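Local coordinates for protein D-hydantoinase (Ralstonia pickettii, PDB 1NFG) that probably catalyses the stereospecific hydrolysis of the cyclic amide bond of D-hydantoin derivatives, using two zinc ions per subunit, at residues 3-8 / 21-26; 238-243 / 288-293; 259-264 / 305-310. All coordinates share one frame; numbering follows the deposited sequence.

Contact 1 of 3, residues 3-8 / 21-26; sequences IIIKNG and LGIKDG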
loop_
_atom_site.group_PDB
_atom_site.type_symbol
_atom_site.label_atom_id
_atom_site.label_comp_id
_atom_site.label_asym_id
_atom_site.label_seq_id
_atom_site.Cartn_x
_atom_site.Cartn_y
_atom_site.Cartn_z
ATOM N N ILE A 3 -33.083 37.579 -21.673
ATOM C CA ILE A 3 -33.096 37.627 -20.217
ATOM C C ILE A 3 -31.812 38.207 -19.645
ATOM O O ILE A 3 -30.738 38.087 -20.242
ATOM C CB ILE A 3 -33.334 36.215 -19.616
ATOM C CG1 ILE A 3 -34.801 35.826 -19.807
ATOM C CG2 ILE A 3 -32.955 36.187 -18.140
ATOM C CD1 ILE A 3 -35.233 34.609 -19.022
ATOM N N ILE A 4 -31.948 38.868 -18.499
ATOM C CA ILE A 4 -30.819 39.451 -17.794
ATOM C C ILE A 4 -30.928 39.045 -16.334
ATOM O O ILE A 4 -31.982 39.215 -15.710
ATOM C CB ILE A 4 -30.812 40.999 -17.851
ATOM C CG1 ILE A 4 -30.463 41.480 -19.260
ATOM C CG2 ILE A 4 -29.787 41.554 -16.856
ATOM C CD1 ILE A 4 -30.558 42.998 -19.426
ATOM N N ILE A 5 -29.847 38.487 -15.799
ATOM C CA ILE A 5 -29.820 38.096 -14.397
ATOM C C ILE A 5 -28.849 39.064 -13.731
ATOM O O ILE A 5 -27.647 39.071 -14.030
ATOM C CB ILE A 5 -29.355 36.634 -14.227
ATOM C CG1 ILE A 5 -30.329 35.706 -14.957
ATOM C CG2 ILE A 5 -29.315 36.266 -12.746
ATOM C CD1 ILE A 5 -29.888 34.265 -15.011
ATOM N N LYS A 6 -29.387 39.891 -12.838
ATOM C CA LYS A 6 -28.602 40.917 -12.163
ATOM C C LYS A 6 -28.480 40.751 -10.654
ATOM O O LYS A 6 -29.299 40.075 -10.022
ATOM C CB LYS A 6 -29.227 42.287 -12.432
ATOM C CG LYS A 6 -30.589 42.451 -11.760
ATOM C CD LYS A 6 -31.164 43.843 -11.918
ATOM C CE LYS A 6 -32.521 43.955 -11.219
ATOM N NZ LYS A 6 -33.121 45.320 -11.330
ATOM N N ASN A 7 -27.461 41.402 -10.092
ATOM C CA ASN A 7 -27.213 41.407 -8.649
ATOM C C ASN A 7 -26.834 40.068 -8.043
ATOM O O ASN A 7 -26.906 39.897 -6.822
ATOM C CB ASN A 7 -28.441 41.931 -7.888
ATOM C CG ASN A 7 -28.938 43.258 -8.418
ATOM O OD1 ASN A 7 -28.158 44.082 -8.899
ATOM N ND2 ASN A 7 -30.244 43.478 -8.321
ATOM N N GLY A 8 -26.444 39.119 -8.881
ATOM C CA GLY A 8 -26.079 37.820 -8.361
ATOM C C GLY A 8 -24.583 37.604 -8.379
ATOM O O GLY A 8 -23.831 38.379 -8.981
ATOM N N LEU A 21 -25.640 38.957 -15.968
ATOM C CA LEU A 21 -25.639 38.087 -17.140
ATOM C C LEU A 21 -26.600 38.525 -18.228
ATOM O O LEU A 21 -27.672 39.065 -17.949
ATOM C CB LEU A 21 -26.027 36.660 -16.740
ATOM C CG LEU A 21 -24.991 35.715 -16.154
ATOM C CD1 LEU A 21 -25.681 34.436 -15.739
ATOM C CD2 LEU A 21 -23.909 35.425 -17.185
ATOM N N GLY A 22 -26.216 38.247 -19.468
ATOM C CA GLY A 22 -27.057 38.561 -20.605
ATOM C C GLY A 22 -27.302 37.304 -21.425
ATOM O O GLY A 22 -26.377 36.765 -22.041
ATOM N N ILE A 23 -28.544 36.829 -21.435
ATOM C CA ILE A 23 -28.908 35.624 -22.181
ATOM C C ILE A 23 -29.656 35.959 -23.480
ATOM O O ILE A 23 -30.619 36.728 -23.476
ATOM C CB ILE A 23 -29.789 34.701 -21.319
ATOM C CG1 ILE A 23 -29.014 34.279 -20.074
ATOM C CG2 ILE A 23 -30.226 33.485 -22.125
ATOM C CD1 ILE A 23 -29.862 33.607 -19.027
ATOM N N LYS A 24 -29.213 35.366 -24.584
ATOM C CA LYS A 24 -29.828 35.614 -25.882
ATOM C C LYS A 24 -29.876 34.360 -26.756
ATOM O O LYS A 24 -28.840 33.851 -27.187
ATOM C CB LYS A 24 -29.047 36.706 -26.613
ATOM C CG LYS A 24 -29.556 37.023 -28.012
ATOM C CD LYS A 24 -30.868 37.780 -27.960
ATOM C CE LYS A 24 -31.267 38.281 -29.340
ATOM N NZ LYS A 24 -32.452 39.185 -29.269
ATOM N N ASP A 25 -31.085 33.881 -27.027
ATOM C CA ASP A 25 -31.289 32.697 -27.854
ATOM C C ASP A 25 -30.734 31.439 -27.208
ATOM O O ASP A 25 -29.966 30.694 -27.820
ATOM C CB ASP A 25 -30.664 32.889 -29.240
ATOM C CG ASP A 25 -31.282 34.053 -29.992
ATOM O OD1 ASP A 25 -32.497 34.295 -29.804
ATOM O OD2 ASP A 25 -30.565 34.718 -30.774
ATOM N N GLY A 26 -31.132 31.220 -25.960
ATOM C CA GLY A 26 -30.700 30.044 -25.228
ATOM C C GLY A 26 -29.248 30.021 -24.799
ATOM O O GLY A 26 -28.805 29.048 -24.199
#
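Ile3, Ile4 and Ile5 pair with Ile23, Gly22 and Leu21 across two antiparallel strands, 3-6 and 21-24, whose axes come within 4.8 Å. Ile3–Ile23 and Ile5–Leu21 are hydrogen-bonded pairs, each closed by two backbone bonds; the Ile23 N to Ile3 O bond is 2.8 Å long. Ile4–Gly22, between them, is a non-hydrogen-bonded pair.

Four side chains share one face of this ribbon: Ile3, Ile5, Leu21 and Ile23. Ile23 touches both isoleucines with its CD1, which lies 4.1 Å from Ile3 CG2 and equally far from CD1 of Ile5. With CG1 anti to its carbonyl carbon (chi1 -61°), and CD1 carried outward by an extended chi2 of 168°, the chain of Ile23 runs beside that of Ile3, the two pointing the same way, but lies aslant to that of Ile5. Leu21 meets Ile5 nearer the backbone, CB to CB at 4.2 Å. On the other face, Ile4 has a glycine as its partner and touches backbone instead: its CG2 is 3.4 Å from Leu21 O.

Ile390 of strand 390-400 packs on Ile5, Leu21 and Ile23, while strand 40-43 pairs with the far edge of 3-6. The antiparallel pair, with its aliphatic face against Ile390, is part of the small beta-sandwich domain that accompanies the metal-bearing barrel in hydantoinases and related amidohydrolases.

Contact 2 of 3, residues 238-243 / 288-293; sequences VTCEES and PARAKK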
loop_
_atom_site.group_PDB
_atom_site.type_symbol
_atom_site.label_atom_id
_atom_site.label_comp_id
_atom_site.label_asym_id
_atom_site.label_seq_id
_atom_site.Cartn_x
_atom_site.Cartn_y
_atom_site.Cartn_z
ATOM N N VAL A 238 -18.443 4.342 -6.556
ATOM C CA VAL A 238 -17.400 3.805 -5.683
ATOM C C VAL A 238 -17.993 4.157 -4.328
ATOM O O VAL A 238 -18.270 5.325 -4.058
ATOM C CB VAL A 238 -16.070 4.543 -5.847
ATOM C CG1 VAL A 238 -15.117 4.123 -4.741
ATOM C CG2 VAL A 238 -15.468 4.228 -7.215
ATOM N N THR A 239 -18.175 3.162 -3.471
ATOM C CA THR A 239 -18.838 3.396 -2.198
ATOM C C THR A 239 -18.080 3.212 -0.883
ATOM O O THR A 239 -18.597 3.567 0.175
ATOM C CB THR A 239 -20.068 2.499 -2.120
ATOM O OG1 THR A 239 -19.651 1.154 -1.836
ATOM C CG2 THR A 239 -20.798 2.500 -3.459
ATOM N N CYS A 240 -16.875 2.659 -0.922
ATOM C CA CYS A 240 -16.166 2.424 0.326
ATOM C C CYS A 240 -14.663 2.546 0.205
ATOM O O CYS A 240 -14.113 2.618 -0.897
ATOM C CB CYS A 240 -16.515 1.032 0.851
ATOM S SG CYS A 240 -16.067 -0.287 -0.315
ATOM N N GLU A 241 -14.004 2.541 1.356
ATOM C CA GLU A 241 -12.556 2.664 1.423
ATOM C C GLU A 241 -11.798 1.603 0.624
ATOM O O GLU A 241 -10.849 1.926 -0.101
ATOM C CB GLU A 241 -12.117 2.645 2.890
ATOM C CG GLU A 241 -10.624 2.548 3.111
ATOM C CD GLU A 241 -10.243 2.768 4.566
ATOM O OE1 GLU A 241 -11.043 2.407 5.460
ATOM O OE2 GLU A 241 -9.134 3.294 4.811
ATOM N N GLU A 242 -12.216 0.345 0.736
ATOM C CA GLU A 242 -11.518 -0.719 0.023
ATOM C C GLU A 242 -11.601 -0.642 -1.496
ATOM O O GLU A 242 -10.598 -0.852 -2.174
ATOM C CB GLU A 242 -11.972 -2.104 0.516
ATOM C CG GLU A 242 -13.334 -2.133 1.156
ATOM C CD GLU A 242 -13.322 -1.725 2.613
ATOM O OE1 GLU A 242 -12.688 -2.437 3.419
ATOM O OE2 GLU A 242 -13.957 -0.700 2.956
ATOM N N SER A 243 -12.770 -0.337 -2.049
ATOM C CA SER A 243 -12.861 -0.245 -3.506
ATOM C C SER A 243 -12.158 1.020 -3.993
ATOM O O SER A 243 -11.514 1.012 -5.044
ATOM C CB SER A 243 -14.323 -0.255 -3.983
ATOM O OG SER A 243 -15.031 0.894 -3.554
ATOM N N PRO A 288 -24.296 -1.897 -1.450
ATOM C CA PRO A 288 -24.921 -1.588 -0.160
ATOM C C PRO A 288 -24.372 -0.351 0.535
ATOM O O PRO A 288 -23.223 0.038 0.322
ATOM C CB PRO A 288 -24.649 -2.846 0.675
ATOM C CG PRO A 288 -24.349 -3.899 -0.330
ATOM C CD PRO A 288 -23.560 -3.168 -1.372
ATOM N N ALA A 289 -25.204 0.253 1.380
ATOM C CA ALA A 289 -24.795 1.411 2.158
ATOM C C ALA A 289 -23.650 0.922 3.042
ATOM O O ALA A 289 -23.713 -0.178 3.597
ATOM C CB ALA A 289 -25.944 1.890 3.016
ATOM N N ARG A 290 -22.610 1.736 3.180
ATOM C CA ARG A 290 -21.457 1.356 3.981
ATOM C C ARG A 290 -21.473 1.887 5.415
ATOM O O ARG A 290 -22.483 1.782 6.110
ATOM C CB ARG A 290 -20.190 1.803 3.261
ATOM C CG ARG A 290 -20.095 1.279 1.835
ATOM C CD ARG A 290 -20.327 -0.223 1.787
ATOM N NE ARG A 290 -19.958 -0.791 0.494
ATOM C CZ ARG A 290 -20.158 -2.061 0.152
ATOM N NH1 ARG A 290 -20.728 -2.902 1.008
ATOM N NH2 ARG A 290 -19.784 -2.489 -1.046
ATOM N N ALA A 291 -20.352 2.445 5.865
ATOM C CA ALA A 291 -20.262 2.982 7.220
ATOM C C ALA A 291 -19.818 4.439 7.209
ATOM O O ALA A 291 -19.352 4.942 6.182
ATOM C CB ALA A 291 -19.292 2.155 8.036
ATOM N N LYS A 292 -19.953 5.112 8.351
ATOM C CA LYS A 292 -19.557 6.511 8.456
ATOM C C LYS A 292 -18.095 6.752 8.101
ATOM O O LYS A 292 -17.758 7.789 7.525
ATOM C CB LYS A 292 -19.823 7.040 9.865
ATOM C CG LYS A 292 -21.300 7.125 10.210
ATOM C CD LYS A 292 -21.533 7.794 11.556
ATOM C CE LYS A 292 -23.026 7.935 11.856
ATOM N NZ LYS A 292 -23.277 8.607 13.169
ATOM N N LYS A 293 -17.222 5.808 8.436
ATOM C CA LYS A 293 -15.814 5.993 8.126
ATOM C C LYS A 293 -15.643 6.064 6.616
ATOM O O LYS A 293 -14.709 6.691 6.108
ATOM C CB LYS A 293 -14.966 4.864 8.731
ATOM C CG LYS A 293 -15.269 3.460 8.227
ATOM C CD LYS A 293 -14.310 3.031 7.128
ATOM C CE LYS A 293 -14.538 1.570 6.753
ATOM N NZ LYS A 293 -13.658 1.114 5.635
#
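Residues 239-242, at the start of helix 241-253, run about 65° from the direction of 288-293, and the backbones come closest at Cys240 and Arg290, with CA atoms 6.5 Å apart. Each segment enters a helix here, Cys240 and Ala291 holding the N-cap positions.

Arg290 bends at chi2 (-51°), which turns CD away from the extended course, and its NE–H reaches Thr239 OG1 at 3.1 Å. The hydroxyl lies at the edge of the guanidinium, tilted 20° out of its plane. Nearer the backbone, the aliphatic part of the arginine is packed as well: CG sits 3.2 Å from Thr239 O and also meets Cys240 CB. Glu215 completes the cluster, forming a salt bridge with Arg290 NH2 and a hydrogen bond with Thr239 OG1 through its OE1, while Arg290 NH1 bonds to the carbonyl of Arg210.

Farther out, Lys293 brings its ammonium to two consecutive glutamates of helix 241-253, crossing both side chains at about a right angle. NZ is 2.9 Å from Glu241 OE1, on the anti lone pair of that oxygen, and forms a weaker bond of 3.2 Å to Glu242 OE2. Glu241 reaches it with an extended chain, Glu242 with one folded at chi2.

The contact therefore has a buried ionic end and a more exposed one. Glu215 probably offsets the arginine's charge in the interior, where Thr239 lies beside the zinc ligand His237. At the other end Lys293 would ease repulsion between the neighbouring carboxylates, and it links the starts of helices 241-253 and 292-303.

Contact 3 of 3, residues 259-264 / 305-310; sequences AETCTH and GVFETV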
loop_
_atom_site.group_PDB
_atom_site.type_symbol
_atom_site.label_atom_id
_atom_site.label_comp_id
_atom_site.label_asym_id
_atom_site.label_seq_id
_atom_site.Cartn_x
_atom_site.Cartn_y
_atom_site.Cartn_z
ATOM N N ALA A 259 -13.497 7.506 -11.654
ATOM C CA ALA A 259 -14.497 6.986 -10.748
ATOM C C ALA A 259 -15.405 8.105 -10.260
ATOM O O ALA A 259 -15.116 9.285 -10.455
ATOM C CB ALA A 259 -13.826 6.295 -9.573
ATOM N N GLU A 260 -16.504 7.721 -9.622
ATOM C CA GLU A 260 -17.481 8.668 -9.099
ATOM C C GLU A 260 -18.094 8.087 -7.830
ATOM O O GLU A 260 -17.772 6.966 -7.437
ATOM C CB GLU A 260 -18.600 8.879 -10.124
ATOM C CG GLU A 260 -19.247 7.563 -10.596
ATOM C CD GLU A 260 -20.721 7.704 -10.969
ATOM O OE1 GLU A 260 -21.053 8.601 -11.775
ATOM O OE2 GLU A 260 -21.552 6.913 -10.462
ATOM N N THR A 261 -18.958 8.863 -7.180
ATOM C CA THR A 261 -19.684 8.387 -6.000
ATOM C C THR A 261 -21.093 8.920 -6.165
ATOM O O THR A 261 -21.379 9.653 -7.122
ATOM C CB THR A 261 -19.162 8.924 -4.665
ATOM O OG1 THR A 261 -17.748 9.075 -4.729
ATOM C CG2 THR A 261 -19.492 7.939 -3.552
ATOM N N CYS A 262 -21.965 8.566 -5.231
ATOM C CA CYS A 262 -23.331 9.011 -5.319
ATOM C C CYS A 262 -23.789 9.531 -3.973
ATOM O O CYS A 262 -23.468 8.974 -2.929
ATOM C CB CYS A 262 -24.221 7.861 -5.819
ATOM S SG CYS A 262 -23.677 7.156 -7.429
ATOM N N THR A 263 -24.542 10.618 -4.026
ATOM C CA THR A 263 -25.061 11.287 -2.854
ATOM C C THR A 263 -25.262 10.416 -1.621
ATOM O O THR A 263 -24.677 10.686 -0.570
ATOM C CB THR A 263 -26.389 11.961 -3.190
ATOM O OG1 THR A 263 -26.279 12.605 -4.468
ATOM C CG2 THR A 263 -26.754 12.984 -2.121
ATOM N N HIS A 264 -26.080 9.372 -1.742
ATOM C CA HIS A 264 -26.375 8.512 -0.592
ATOM C C HIS A 264 -25.178 7.810 0.047
ATOM O O HIS A 264 -25.242 7.404 1.208
ATOM C CB HIS A 264 -27.474 7.490 -0.945
ATOM C CG HIS A 264 -27.242 6.760 -2.230
ATOM N ND1 HIS A 264 -27.205 7.398 -3.451
ATOM C CD2 HIS A 264 -27.022 5.448 -2.483
ATOM C CE1 HIS A 264 -26.969 6.509 -4.401
ATOM N NE2 HIS A 264 -26.853 5.319 -3.840
ATOM N N GLY A 305 -9.977 15.960 -4.982
ATOM C CA GLY A 305 -10.213 15.895 -6.415
ATOM C C GLY A 305 -10.083 14.537 -7.085
ATOM O O GLY A 305 -9.802 14.448 -8.282
ATOM N N VAL A 306 -10.298 13.476 -6.322
ATOM C CA VAL A 306 -10.192 12.129 -6.854
ATOM C C VAL A 306 -11.317 11.770 -7.829
ATOM O O VAL A 306 -11.053 11.316 -8.941
ATOM C CB VAL A 306 -10.173 11.103 -5.702
ATOM C CG1 VAL A 306 -10.159 9.690 -6.249
ATOM C CG2 VAL A 306 -8.962 11.348 -4.826
ATOM N N PHE A 307 -12.563 11.982 -7.407
ATOM C CA PHE A 307 -13.736 11.652 -8.218
ATOM C C PHE A 307 -14.105 12.655 -9.304
ATOM O O PHE A 307 -13.847 13.849 -9.183
ATOM C CB PHE A 307 -14.945 11.443 -7.310
ATOM C CG PHE A 307 -14.810 10.269 -6.380
ATOM C CD1 PHE A 307 -14.515 9.000 -6.880
ATOM C CD2 PHE A 307 -15.004 10.423 -5.009
ATOM C CE1 PHE A 307 -14.420 7.905 -6.026
ATOM C CE2 PHE A 307 -14.910 9.331 -4.146
ATOM C CZ PHE A 307 -14.621 8.070 -4.654
ATOM N N GLU A 308 -14.733 12.155 -10.364
ATOM C CA GLU A 308 -15.144 12.998 -11.475
ATOM C C GLU A 308 -16.468 13.698 -11.193
ATOM O O GLU A 308 -16.784 14.708 -11.822
ATOM C CB GLU A 308 -15.289 12.164 -12.738
ATOM C CG GLU A 308 -14.046 11.420 -13.115
ATOM C CD GLU A 308 -12.878 12.344 -13.302
ATOM O OE1 GLU A 308 -13.046 13.364 -13.998
ATOM O OE2 GLU A 308 -11.790 12.051 -12.763
ATOM N N THR A 309 -17.237 13.177 -10.242
ATOM C CA THR A 309 -18.529 13.776 -9.943
ATOM C C THR A 309 -19.234 13.035 -8.826
ATOM O O THR A 309 -18.754 12.018 -8.347
ATOM C CB THR A 309 -19.461 13.710 -11.187
ATOM O OG1 THR A 309 -20.713 14.344 -10.899
ATOM C CG2 THR A 309 -19.743 12.260 -11.559
ATOM N N VAL A 310 -20.378 13.568 -8.413
ATOM C CA VAL A 310 -21.217 12.932 -7.406
ATOM C C VAL A 310 -22.568 12.837 -8.110
ATOM O O VAL A 310 -23.303 13.825 -8.175
ATOM C CB VAL A 310 -21.390 13.789 -6.132
ATOM C CG1 VAL A 310 -22.382 13.109 -5.191
ATOM C CG2 VAL A 310 -20.051 13.990 -5.439
HETATM O O HOH W 1 -11.489 9.696 -11.330
#
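Strands 257-262 and 310-311 are neighbours in the parallel sheet of the TIM barrel, the (beta/alpha)8 fold of the metal-dependent hydrolases, and the contact takes in the loop before the second. Thr261 and Val310 form a parallel bridge, and two backbone bonds join the segments: Glu308 N to Ala259 O at 2.9 Å, nearly straight at 174°, and a weak one from Thr261 N to Thr309 O.

Phe307 fills the side of the contact toward the helices. Its CG is anti to the carbonyl carbon (chi1 -64°). Thr261 OG1 and the carbonyl carbon of Glu260 lie over one face of the ring. Ala259 CB instead meets the ring edge in its plane, 3.9 Å from CD1. Leu298, Ala301 and Leu302 of helix 292-303 and Leu244 of helix 241-253 also pack on this phenyl group.

Glu260 and Thr309 lie side by side and point the same way, with Glu260 CB 3.8 Å from Thr309 CG2. The carboxylate of Glu260 belongs to the second shell of the metal centre: OE2 accepts bonds from the backbone N of His237 and from ND1 of His57, a zinc ligand, the latter bond consistent with a role in positioning the His57 ring, while OE1 bonds to Tyr234 OH. Farther along, Val310 CG1 comes within 3.5 Å of Thr263 N.

Where the loop begins, a water accepts from Ala259 N and donates to Val306 O and to Glu308 OE2, the last at 2.8 Å; that carboxylate also forms a salt bridge with Arg368.

Contact 1 comes first along the chain and stands apart, its centre about 31 Å from that of contact 3 and about 42 Å from that of contact 2, with the chain's centre between contacts 1 and 2. It belongs to the N-terminal sheet region, whereas the other two share the catalytic barrel. Contacts 2 and 3 have centres about 12 Å apart and interlock in sequence: 238-243, 259-264, 288-293, then 305-310. Helix 241-253 leads from contact 2 into strand 257-262, and helix 292-303 leads back toward contact 3. They meet at Val238, whose N is 2.8 Å from Glu260 O, so strand 257-262 and the loop before helix 241-253 come together near the zinc ligand His237.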